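Local coordinates for uncharacterized protein (Agrobacterium tumefaciens, PDB 3D01) that is of unknown function but has the trimeric YjgF/chorismate mutase-like fold and is possibly an endoribonuclease, at residues K57-D69 against A147-A159. Sequence-based numbering, arbitrary orientation.
Sequences KIAVTGLVGRDVD and ASLPFNASVEIDA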
loop_
_atom_site.group_PDB
_atom_site.type_symbol
_atom_site.label_atom_id
_atom_site.label_comp_id
_atom_site.label_asym_id
_atom_site.label_seq_id
_atom_site.Cartn_x
_atom_site.Cartn_y
_atom_site.Cartn_z
ATOM N N LYS I 57 -23.892 -7.841 -3.634
ATOM C CA LYS I 57 -23.587 -8.811 -2.586
ATOM C C LYS I 57 -22.122 -9.173 -2.671
ATOM O O LYS I 57 -21.561 -9.169 -3.748
ATOM C CB LYS I 57 -24.402 -10.091 -2.779
ATOM C CG LYS I 57 -25.929 -9.922 -2.688
ATOM C CD LYS I 57 -26.578 -11.242 -3.034
ATOM C CE LYS I 57 -28.074 -11.132 -3.319
ATOM N NZ LYS I 57 -28.302 -10.850 -4.771
ATOM N N ILE I 58 -21.526 -9.530 -1.537
ATOM C CA ILE I 58 -20.140 -10.011 -1.519
ATOM C C ILE I 58 -20.203 -11.445 -1.999
ATOM O O ILE I 58 -20.646 -12.327 -1.266
ATOM C CB ILE I 58 -19.509 -9.984 -0.116
ATOM C CG1 ILE I 58 -19.554 -8.590 0.510
ATOM C CG2 ILE I 58 -18.081 -10.546 -0.183
ATOM C CD1 ILE I 58 -18.516 -7.660 0.045
ATOM N N ALA I 59 -19.735 -11.687 -3.217
ATOM C CA ALA I 59 -19.913 -12.959 -3.905
ATOM C C ALA I 59 -19.056 -14.104 -3.402
ATOM O O ALA I 59 -19.436 -15.253 -3.560
ATOM C CB ALA I 59 -19.669 -12.782 -5.411
ATOM N N VAL I 60 -17.897 -13.805 -2.819
ATOM C CA VAL I 60 -16.967 -14.852 -2.382
ATOM C C VAL I 60 -16.411 -14.440 -0.996
ATOM O O VAL I 60 -15.830 -13.389 -0.840
ATOM C CB VAL I 60 -15.804 -15.056 -3.361
ATOM C CG1 VAL I 60 -14.898 -16.270 -2.926
ATOM C CG2 VAL I 60 -16.300 -15.220 -4.811
ATOM N N THR I 61 -16.667 -15.301 -0.017
ATOM C CA THR I 61 -16.360 -15.050 1.371
ATOM C C THR I 61 -15.633 -16.222 2.010
ATOM O O THR I 61 -15.764 -17.387 1.615
ATOM C CB THR I 61 -17.634 -14.809 2.212
ATOM O OG1 THR I 61 -18.503 -15.950 2.084
ATOM C CG2 THR I 61 -18.363 -13.501 1.777
ATOM N N GLY I 62 -14.882 -15.897 3.054
ATOM C CA GLY I 62 -14.074 -16.887 3.762
ATOM C C GLY I 62 -12.614 -16.911 3.326
ATOM O O GLY I 62 -12.145 -16.087 2.502
ATOM N N LEU I 63 -11.887 -17.835 3.942
ATOM C CA LEU I 63 -10.447 -17.913 3.817
ATOM C C LEU I 63 -10.067 -18.831 2.719
ATOM O O LEU I 63 -10.522 -19.983 2.629
ATOM C CB LEU I 63 -9.780 -18.422 5.093
ATOM C CG LEU I 63 -10.092 -17.687 6.379
ATOM C CD1 LEU I 63 -9.414 -18.358 7.634
ATOM C CD2 LEU I 63 -9.672 -16.251 6.232
ATOM N N VAL I 64 -9.195 -18.329 1.887
ATOM C CA VAL I 64 -8.594 -19.150 0.868
ATOM C C VAL I 64 -7.688 -20.228 1.544
ATOM O O VAL I 64 -6.824 -19.928 2.411
ATOM C CB VAL I 64 -7.827 -18.278 -0.129
ATOM C CG1 VAL I 64 -7.394 -19.119 -1.274
ATOM C CG2 VAL I 64 -8.693 -17.019 -0.587
ATOM N N GLY I 65 -7.913 -21.473 1.147
ATOM C CA GLY I 65 -7.268 -22.633 1.758
ATOM C C GLY I 65 -8.120 -23.295 2.827
ATOM O O GLY I 65 -7.766 -24.370 3.336
ATOM N N ARG I 66 -9.248 -22.665 3.166
ATOM C CA ARG I 66 -10.195 -23.258 4.112
ATOM C C ARG I 66 -11.605 -23.264 3.565
ATOM O O ARG I 66 -12.196 -24.309 3.492
ATOM C CB ARG I 66 -10.141 -22.564 5.461
ATOM C CG ARG I 66 -11.158 -23.063 6.458
ATOM C CD ARG I 66 -11.094 -22.384 7.819
ATOM N NE ARG I 66 -12.107 -22.986 8.659
ATOM C CZ ARG I 66 -11.992 -24.157 9.276
ATOM N NH1 ARG I 66 -10.842 -24.798 9.315
ATOM N NH2 ARG I 66 -13.046 -24.657 9.912
ATOM N N ASP I 67 -12.138 -22.085 3.247
ATOM C CA ASP I 67 -13.523 -21.925 2.808
ATOM C C ASP I 67 -13.654 -21.897 1.283
ATOM O O ASP I 67 -14.688 -22.302 0.725
ATOM C CB ASP I 67 -14.064 -20.632 3.380
ATOM C CG ASP I 67 -14.048 -20.627 4.892
ATOM O OD1 ASP I 67 -14.667 -21.538 5.492
ATOM O OD2 ASP I 67 -13.405 -19.735 5.465
ATOM N N VAL I 68 -12.603 -21.419 0.632
ATOM C CA VAL I 68 -12.574 -21.224 -0.824
ATOM C C VAL I 68 -11.272 -21.741 -1.382
ATOM O O VAL I 68 -10.234 -21.698 -0.726
ATOM C CB VAL I 68 -12.778 -19.724 -1.206
ATOM C CG1 VAL I 68 -14.040 -19.217 -0.485
ATOM C CG2 VAL I 68 -11.662 -18.903 -0.857
ATOM N N ASP I 69 -11.363 -22.278 -2.587
ATOM C CA ASP I 69 -10.197 -22.765 -3.301
ATOM C C ASP I 69 -9.652 -21.691 -4.249
ATOM O O ASP I 69 -10.208 -20.608 -4.349
ATOM C CB ASP I 69 -10.531 -24.073 -4.051
ATOM C CG ASP I 69 -11.558 -23.918 -5.197
ATOM O OD1 ASP I 69 -11.958 -22.816 -5.594
ATOM O OD2 ASP I 69 -11.970 -24.993 -5.714
ATOM N N ALA I 147 -5.224 -11.988 7.457
ATOM C CA ALA I 147 -5.909 -12.807 8.445
ATOM C C ALA I 147 -7.426 -12.862 8.126
ATOM O O ALA I 147 -8.062 -13.876 8.325
ATOM C CB ALA I 147 -5.659 -12.237 9.853
ATOM N N SER I 148 -7.984 -11.749 7.641
ATOM C CA SER I 148 -9.395 -11.625 7.329
ATOM C C SER I 148 -9.603 -10.268 6.671
ATOM O O SER I 148 -8.683 -9.441 6.684
ATOM C CB SER I 148 -10.263 -11.730 8.584
ATOM O OG SER I 148 -9.729 -11.023 9.665
ATOM N N LEU I 149 -10.811 -10.054 6.134
ATOM C CA LEU I 149 -11.150 -8.839 5.395
ATOM C C LEU I 149 -12.558 -8.393 5.735
ATOM O O LEU I 149 -13.368 -9.206 6.173
ATOM C CB LEU I 149 -11.013 -9.043 3.878
ATOM C CG LEU I 149 -9.614 -9.296 3.317
ATOM C CD1 LEU I 149 -9.705 -9.733 1.840
ATOM C CD2 LEU I 149 -8.749 -8.074 3.493
ATOM N N PRO I 150 -12.851 -7.087 5.516
ATOM C CA PRO I 150 -14.229 -6.588 5.701
ATOM C C PRO I 150 -15.304 -7.467 5.029
ATOM O O PRO I 150 -15.123 -7.931 3.868
ATOM C CB PRO I 150 -14.182 -5.195 5.068
ATOM C CG PRO I 150 -12.751 -4.755 5.265
ATOM C CD PRO I 150 -11.922 -6.001 5.133
ATOM N N PHE I 151 -16.375 -7.749 5.780
ATOM C CA PHE I 151 -17.535 -8.528 5.282
ATOM C C PHE I 151 -17.192 -9.972 4.962
ATOM O O PHE I 151 -17.937 -10.658 4.291
ATOM C CB PHE I 151 -18.202 -7.827 4.095
ATOM C CG PHE I 151 -18.626 -6.426 4.404
ATOM C CD1 PHE I 151 -19.849 -6.189 5.003
ATOM C CD2 PHE I 151 -17.792 -5.342 4.127
ATOM C CE1 PHE I 151 -20.241 -4.876 5.312
ATOM C CE2 PHE I 151 -18.175 -4.047 4.436
ATOM C CZ PHE I 151 -19.416 -3.823 5.024
ATOM N N ASN I 152 -16.033 -10.411 5.459
ATOM C CA ASN I 152 -15.519 -11.744 5.217
ATOM C C ASN I 152 -15.208 -11.949 3.758
ATOM O O ASN I 152 -15.178 -13.081 3.280
ATOM C CB ASN I 152 -16.507 -12.802 5.725
ATOM C CG ASN I 152 -15.841 -14.130 6.040
ATOM O OD1 ASN I 152 -14.613 -14.222 6.172
ATOM N ND2 ASN I 152 -16.657 -15.181 6.130
ATOM N N ALA I 153 -14.930 -10.851 3.039
ATOM C CA ALA I 153 -14.496 -10.964 1.635
ATOM C C ALA I 153 -13.246 -11.840 1.577
ATOM O O ALA I 153 -12.338 -11.720 2.437
ATOM C CB ALA I 153 -14.208 -9.594 1.045
ATOM N N SER I 154 -13.161 -12.656 0.536
ATOM C CA SER I 154 -11.984 -13.491 0.318
ATOM C C SER I 154 -10.806 -12.685 -0.233
ATOM O O SER I 154 -9.658 -13.054 -0.012
ATOM C CB SER I 154 -12.298 -14.688 -0.591
ATOM O OG SER I 154 -13.262 -15.542 0.007
ATOM N N VAL I 155 -11.112 -11.602 -0.968
ATOM C CA VAL I 155 -10.102 -10.780 -1.611
ATOM C C VAL I 155 -10.568 -9.310 -1.574
ATOM O O VAL I 155 -11.780 -9.021 -1.652
ATOM C CB VAL I 155 -9.863 -11.191 -3.117
ATOM C CG1 VAL I 155 -8.718 -10.323 -3.758
ATOM C CG2 VAL I 155 -9.669 -12.713 -3.266
ATOM N N GLU I 156 -9.605 -8.418 -1.436
ATOM C CA GLU I 156 -9.800 -6.987 -1.575
ATOM C C GLU I 156 -8.600 -6.430 -2.366
ATOM O O GLU I 156 -7.432 -6.836 -2.166
ATOM C CB GLU I 156 -9.864 -6.314 -0.210
ATOM C CG GLU I 156 -9.974 -4.815 -0.237
ATOM C CD GLU I 156 -9.823 -4.180 1.178
ATOM O OE1 GLU I 156 -10.078 -4.861 2.187
ATOM O OE2 GLU I 156 -9.428 -2.993 1.282
ATOM N N ILE I 157 -8.882 -5.494 -3.251
ATOM C CA ILE I 157 -7.847 -5.020 -4.180
ATOM C C ILE I 157 -8.039 -3.531 -4.372
ATOM O O ILE I 157 -9.141 -3.088 -4.701
ATOM C CB ILE I 157 -7.893 -5.713 -5.588
ATOM C CG1 ILE I 157 -7.879 -7.256 -5.528
ATOM C CG2 ILE I 157 -6.704 -5.227 -6.470
ATOM C CD1 ILE I 157 -7.766 -7.945 -6.925
ATOM N N ASP I 158 -6.968 -2.769 -4.133
ATOM C CA ASP I 158 -6.961 -1.343 -4.414
ATOM C C ASP I 158 -6.058 -1.077 -5.630
ATOM O O ASP I 158 -5.408 -2.003 -6.164
ATOM C CB ASP I 158 -6.618 -0.505 -3.171
ATOM C CG ASP I 158 -5.162 -0.557 -2.761
ATOM O OD1 ASP I 158 -4.252 -0.894 -3.568
ATOM O OD2 ASP I 158 -4.935 -0.234 -1.577
ATOM N N ALA I 159 -6.060 0.171 -6.095
ATOM C CA ALA I 159 -5.347 0.485 -7.328
ATOM C C ALA I 159 -4.915 1.943 -7.385
ATOM O O ALA I 159 -5.530 2.811 -6.786
ATOM C CB ALA I 159 -6.217 0.172 -8.540
#
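The buried hydroxyl of Ser154, just before strand 155-159, ties itself to the carbonyl O of Gly62 in the facing loop. Its OG, set beside its own backbone N and anti to the carbonyl carbon (chi1 -63°), makes this bond at 2.8 Å, coming from above the carbonyl plane. CG1 of Val60 closes in on that OG at 3.4 Å, and both methyls of Val68 lie a little farther off, giving a polar bond an apolar surround. Two backbone bonds complete the grip: Ser154 N gives to Val60 O at 3.1 Å, and Gly62 N to Asn152 O at 2.8 Å, nearly head-on to the carbonyl. Together they join Thr61 and Ala153 in a single beta bridge. Val60 also packs on Ala76 of helix 70-91.

Ile58 forms the apolar edge, CG1 meeting CB of Phe151 at 3.9 Å and CG2 lying near Ala153. The solvent side opens at Phe151, whose ring leads away to stack on His119 of the second subunit, and at Thr61 and Asn152. Asn152 lays the face of its amide over Gly62 N, and its ND2 hydrogen-bonds a glycol-ether molecule, probably from the crystallisation liquor. Asp67 accepts from Leu63 N through OD2 at 2.9 Å. The chemistry implies a mainly backbone-built junction, fixed at its buried serine, with Thr61, Asp67 and Asn152 lining the glycol-ether site, which may mark a pocket whose natural ligand remains open.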